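Local coordinates for N-alpha-acetyltransferase 30 (Saccharomyces cerevisiae, PDB 6YGA), which catalyses the transfer of an acetyl group from acetyl-CoA to the N-terminal methionine of proteins whose second residue is leucine, isoleucine or phenylalanine, as catalytic subunit of NatC, at residues Ile102-Asp105 with Lys106-Arg109; Ala125-Asn128 with Leu129-Met133. All coordinates share one frame; numbering follows the deposited sequence.

Contact 1 of 2, residues Ile102-Asp105 with Lys106-Arg109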
loop_
_atom_site.group_PDB
_atom_site.type_symbol
_atom_site.label_atom_id
_atom_site.label_comp_id
_atom_site.label_asym_id
_atom_site.label_seq_id
_atom_site.Cartn_x
_atom_site.Cartn_y
_atom_site.Cartn_z
ATOM N N ILE A 102 0.187 27.894 16.192
ATOM C CA ILE A 102 -0.073 29.192 15.579
ATOM C C ILE A 102 -0.543 29.025 14.137
ATOM O O ILE A 102 -1.331 29.837 13.639
ATOM C CB ILE A 102 1.171 30.097 15.684
ATOM C CG1 ILE A 102 0.840 31.522 15.236
ATOM C CG2 ILE A 102 2.323 29.545 14.864
ATOM C CD1 ILE A 102 1.962 32.500 15.459
ATOM N N ALA A 103 -0.099 27.965 13.455
ATOM C CA ALA A 103 -0.550 27.724 12.087
ATOM C C ALA A 103 -1.993 27.232 12.060
ATOM O O ALA A 103 -2.796 27.691 11.239
ATOM C CB ALA A 103 0.373 26.721 11.398
ATOM N N ILE A 104 -2.341 26.298 12.948
ATOM C CA ILE A 104 -3.717 25.814 13.005
ATOM C C ILE A 104 -4.654 26.934 13.435
ATOM O O ILE A 104 -5.778 27.054 12.930
ATOM C CB ILE A 104 -3.819 24.593 13.938
ATOM C CG1 ILE A 104 -3.000 23.427 13.379
ATOM C CG2 ILE A 104 -5.274 24.174 14.123
ATOM C CD1 ILE A 104 -3.091 22.166 14.216
ATOM N N ASP A 105 -4.204 27.779 14.366
ATOM C CA ASP A 105 -5.011 28.921 14.783
ATOM C C ASP A 105 -5.284 29.855 13.610
ATOM O O ASP A 105 -6.395 30.380 13.471
ATOM C CB ASP A 105 -4.311 29.659 15.926
ATOM C CG ASP A 105 -5.134 30.809 16.477
ATOM O OD1 ASP A 105 -5.191 31.871 15.823
ATOM O OD2 ASP A 105 -5.729 30.649 17.565
ATOM N N LYS A 106 -4.287 30.059 12.746
ATOM C CA LYS A 106 -4.478 30.897 11.567
ATOM C C LYS A 106 -5.466 30.261 10.597
ATOM O O LYS A 106 -6.356 30.936 10.066
ATOM C CB LYS A 106 -3.132 31.146 10.884
ATOM C CG LYS A 106 -3.216 31.892 9.558
ATOM C CD LYS A 106 -3.830 33.274 9.731
ATOM C CE LYS A 106 -3.836 34.048 8.418
ATOM N NZ LYS A 106 -4.486 35.378 8.567
HETATM N N MSE A 107 -5.325 28.961 10.355
HETATM C CA MSE A 107 -6.186 28.259 9.412
HETATM C C MSE A 107 -7.617 28.147 9.943
HETATM O O MSE A 107 -8.570 28.211 9.169
HETATM C CB MSE A 107 -5.604 26.876 9.087
HETATM C CG MSE A 107 -4.289 26.947 8.306
HETATM SE SE MSE A 107 -3.646 25.236 7.614
HETATM C CE MSE A 107 -2.749 24.555 9.206
ATOM N N GLN A 108 -7.770 28.005 11.262
ATOM C CA GLN A 108 -9.110 28.026 11.843
ATOM C C GLN A 108 -9.759 29.393 11.672
ATOM O O GLN A 108 -10.946 29.486 11.332
ATOM C CB GLN A 108 -9.061 27.641 13.321
ATOM C CG GLN A 108 -10.418 27.687 14.000
ATOM C CD GLN A 108 -10.399 27.072 15.381
ATOM O OE1 GLN A 108 -9.558 27.409 16.213
ATOM N NE2 GLN A 108 -11.324 26.153 15.629
ATOM N N ARG A 109 -8.999 30.465 11.903
ATOM C CA ARG A 109 -9.522 31.806 11.675
ATOM C C ARG A 109 -9.789 32.058 10.200
ATOM O O ARG A 109 -10.591 32.937 9.868
ATOM C CB ARG A 109 -8.560 32.859 12.238
ATOM C CG ARG A 109 -8.606 32.979 13.758
ATOM C CD ARG A 109 -7.702 34.089 14.300
ATOM N NE ARG A 109 -6.299 33.686 14.365
ATOM C CZ ARG A 109 -5.335 34.189 13.600
ATOM N NH1 ARG A 109 -5.614 35.130 12.708
ATOM N NH2 ARG A 109 -4.090 33.756 13.734
#
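Arg-109 folds its guanidinium back over the preceding turn of the helix, one face lying above Lys-106 CA and the NE edge turned to the carboxylate of Asp-105. NE donates to Asp-105 OD1 at 2.6 Å, nearly along the C-O axis and within 2° of the guanidinium plane; NH2 adds a weak bond of 3.0 Å to that same OD1. One oxygen thus receives both N-H groups, and the two flat groups are 44° apart instead of forming a coplanar two-by-two pair. A bend at chi3 (-79°) brings NE round to the acid one turn earlier. This i to i+4 salt bridge lies in the last turn of helix 95-109, the crossover helix of a beta-alpha-beta unit in the GNAT fold, where main-chain bonds such as Gln-108 N to Ile-104 O (2.8 Å) continue the spiral. On the buried side the chemistry turns apolar: the selenomethionine Met-107 lays CE against Ala-103 CB (4.4 Å) and Ile-104 CG1 (4.3 Å). The long, flexible unbranched chain of this residue type and the small alanine suit a helix pressed on the sheet through Cys-67 and Ile-115. Ile-104 and Asp-105 also pack on Phe-578 of the N-alpha-acetyltransferase 35 subunit.

Contact 2 of 2, residues Ala125-Asn128 with Leu129-Met133. With EDO (1,2-ethanediol), chain K.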
loop_
_atom_site.group_PDB
_atom_site.type_symbol
_atom_site.label_atom_id
_atom_site.label_comp_id
_atom_site.label_asym_id
_atom_site.label_seq_id
_atom_site.Cartn_x
_atom_site.Cartn_y
_atom_site.Cartn_z
ATOM N N ALA A 125 7.660 10.904 17.814
ATOM C CA ALA A 125 7.614 12.277 18.304
ATOM C C ALA A 125 6.575 13.103 17.554
ATOM O O ALA A 125 5.882 13.932 18.156
ATOM C CB ALA A 125 8.998 12.918 18.197
ATOM N N ALA A 126 6.447 12.889 16.242
ATOM C CA ALA A 126 5.439 13.612 15.472
ATOM C C ALA A 126 4.034 13.134 15.815
ATOM O O ALA A 126 3.113 13.948 15.958
ATOM C CB ALA A 126 5.707 13.458 13.976
ATOM N N LEU A 127 3.850 11.818 15.950
ATOM C CA LEU A 127 2.542 11.282 16.317
ATOM C C LEU A 127 2.106 11.785 17.685
ATOM O O LEU A 127 0.939 12.143 17.879
ATOM C CB LEU A 127 2.569 9.753 16.299
ATOM C CG LEU A 127 2.660 9.067 14.934
ATOM C CD1 LEU A 127 2.766 7.553 15.082
ATOM C CD2 LEU A 127 1.456 9.438 14.089
ATOM N N ASN A 128 3.031 11.819 18.646
ATOM C CA ASN A 128 2.685 12.289 19.983
ATOM C C ASN A 128 2.307 13.765 19.966
ATOM O O ASN A 128 1.383 14.186 20.673
ATOM C CB ASN A 128 3.850 12.031 20.939
ATOM C CG ASN A 128 3.504 12.345 22.380
ATOM O OD1 ASN A 128 3.029 11.482 23.120
ATOM N ND2 ASN A 128 3.752 13.583 22.791
ATOM N N LEU A 129 2.996 14.566 19.152
ATOM C CA LEU A 129 2.704 15.995 19.089
ATOM C C LEU A 129 1.329 16.254 18.482
ATOM O O LEU A 129 0.541 17.045 19.016
ATOM C CB LEU A 129 3.804 16.708 18.297
ATOM C CG LEU A 129 3.608 18.120 17.739
ATOM C CD1 LEU A 129 3.050 19.080 18.775
ATOM C CD2 LEU A 129 4.940 18.632 17.214
ATOM N N TYR A 130 1.016 15.588 17.370
ATOM C CA TYR A 130 -0.231 15.856 16.660
ATOM C C TYR A 130 -1.430 15.215 17.352
ATOM O O TYR A 130 -2.472 15.857 17.522
ATOM C CB TYR A 130 -0.113 15.375 15.214
ATOM C CG TYR A 130 0.809 16.237 14.387
ATOM C CD1 TYR A 130 0.665 17.619 14.378
ATOM C CD2 TYR A 130 1.837 15.679 13.638
ATOM C CE1 TYR A 130 1.501 18.418 13.634
ATOM C CE2 TYR A 130 2.686 16.473 12.890
ATOM C CZ TYR A 130 2.511 17.844 12.892
ATOM O OH TYR A 130 3.346 18.648 12.152
ATOM N N GLU A 131 -1.306 13.950 17.760
ATOM C CA GLU A 131 -2.435 13.287 18.404
ATOM C C GLU A 131 -2.767 13.925 19.746
ATOM O O GLU A 131 -3.924 13.890 20.181
ATOM C CB GLU A 131 -2.147 11.794 18.561
ATOM C CG GLU A 131 -2.056 11.058 17.230
ATOM C CD GLU A 131 -1.353 9.720 17.338
ATOM O OE1 GLU A 131 -1.037 9.294 18.469
ATOM O OE2 GLU A 131 -1.111 9.097 16.284
ATOM N N GLY A 132 -1.776 14.527 20.408
ATOM C CA GLY A 132 -2.044 15.273 21.624
ATOM C C GLY A 132 -2.891 16.511 21.413
ATOM O O GLY A 132 -3.456 17.033 22.379
HETATM N N MSE A 133 -2.998 16.988 20.175
HETATM C CA MSE A 133 -3.783 18.185 19.871
HETATM C C MSE A 133 -5.183 17.817 19.396
HETATM O O MSE A 133 -6.028 18.690 19.186
HETATM C CB MSE A 133 -3.083 19.040 18.814
HETATM C CG MSE A 133 -1.685 19.468 19.197
HETATM SE SE MSE A 133 -0.866 20.561 17.813
HETATM C CE MSE A 133 -2.154 22.017 17.768
HETATM C C1 EDO K . 3.924 16.621 9.122
HETATM O O1 EDO K . 4.965 16.483 10.098
HETATM C C2 EDO K . 4.265 17.774 8.189
HETATM O O2 EDO K . 5.492 17.477 7.518
#
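Helix 124-131 of the GNAT domain, which follows strand 114-120, carries this contact through its last turns, where side chains fold back over the carbonyls one turn earlier. Tyr-130 leans over Ala-126: CD2 lies 3.2 Å from Ala-126 O, and CE2 is 4.4 Å from Ala-126 CB, a methyl small enough to let the broad ring pass alongside. The same carbonyl accepts the backbone N-H of Tyr-130 at 3.0 Å. With CG anti to the carbonyl carbon (chi1 -71°), the ring is directed back along the helix and in toward the sheet, among Ile-81, Leu-117 and Leu-154, with Phe-135 meeting it edge-to-face. At the far end, Tyr-130 OH makes a weak hydrogen bond of 3.4 Å to O1 of an ethanediol probably from the crystallisation liquor; this O1 sits at the ring edge, near its plane.

Leu-127 and Glu-131 run side by side in the same direction, Leu-127 CD2 touching Glu-131 OE2 at 3.4 Å. The leucine turns to Phe-152 and Leu-154, while the buried glutamate has polar partners for both oxygens: OE2 pairs with Arg-137, and OE1 with Lys-461 of the N-alpha-acetyltransferase 35 subunit. Two basic groups would be expected to favour its ionised form.

At Gly-132 the main-chain bond to Asn-128 O stretches to 3.2 Å. Gly-132 has no side chain, and its carbonyl receives weak hydrogen bonds from Asn-572, Thr-574 and Ser-576 of the N-alpha-acetyltransferase 35 subunit, a contact that belongs to the NatC assembly. Met-133 N then bonds to Tyr-130 O at 2.9 Å. With its aromatic face turned inward, this is an amphipathic helix packed against the central mixed sheet, a feature of the GNAT fold.

Both contacts are one-turn neighbours along helices that pack on the same mixed sheet, contact 1 on helix 95-109 and contact 2 on helix 124-131, with centres about 17 Å apart. They meet where Ile-104 CD1 lies 3.7 Å from Met-133 CE, and Phe-578 of the N-alpha-acetyltransferase 35 subunit packs on both of these residues. Each is partly buried, with an apolar side toward the sheet. Their charges are used differently: in contact 1 the acid and base pair within the helix on its more exposed side, whereas the buried acid of contact 2 reaches a strand of its own chain and a lysine of the other subunit.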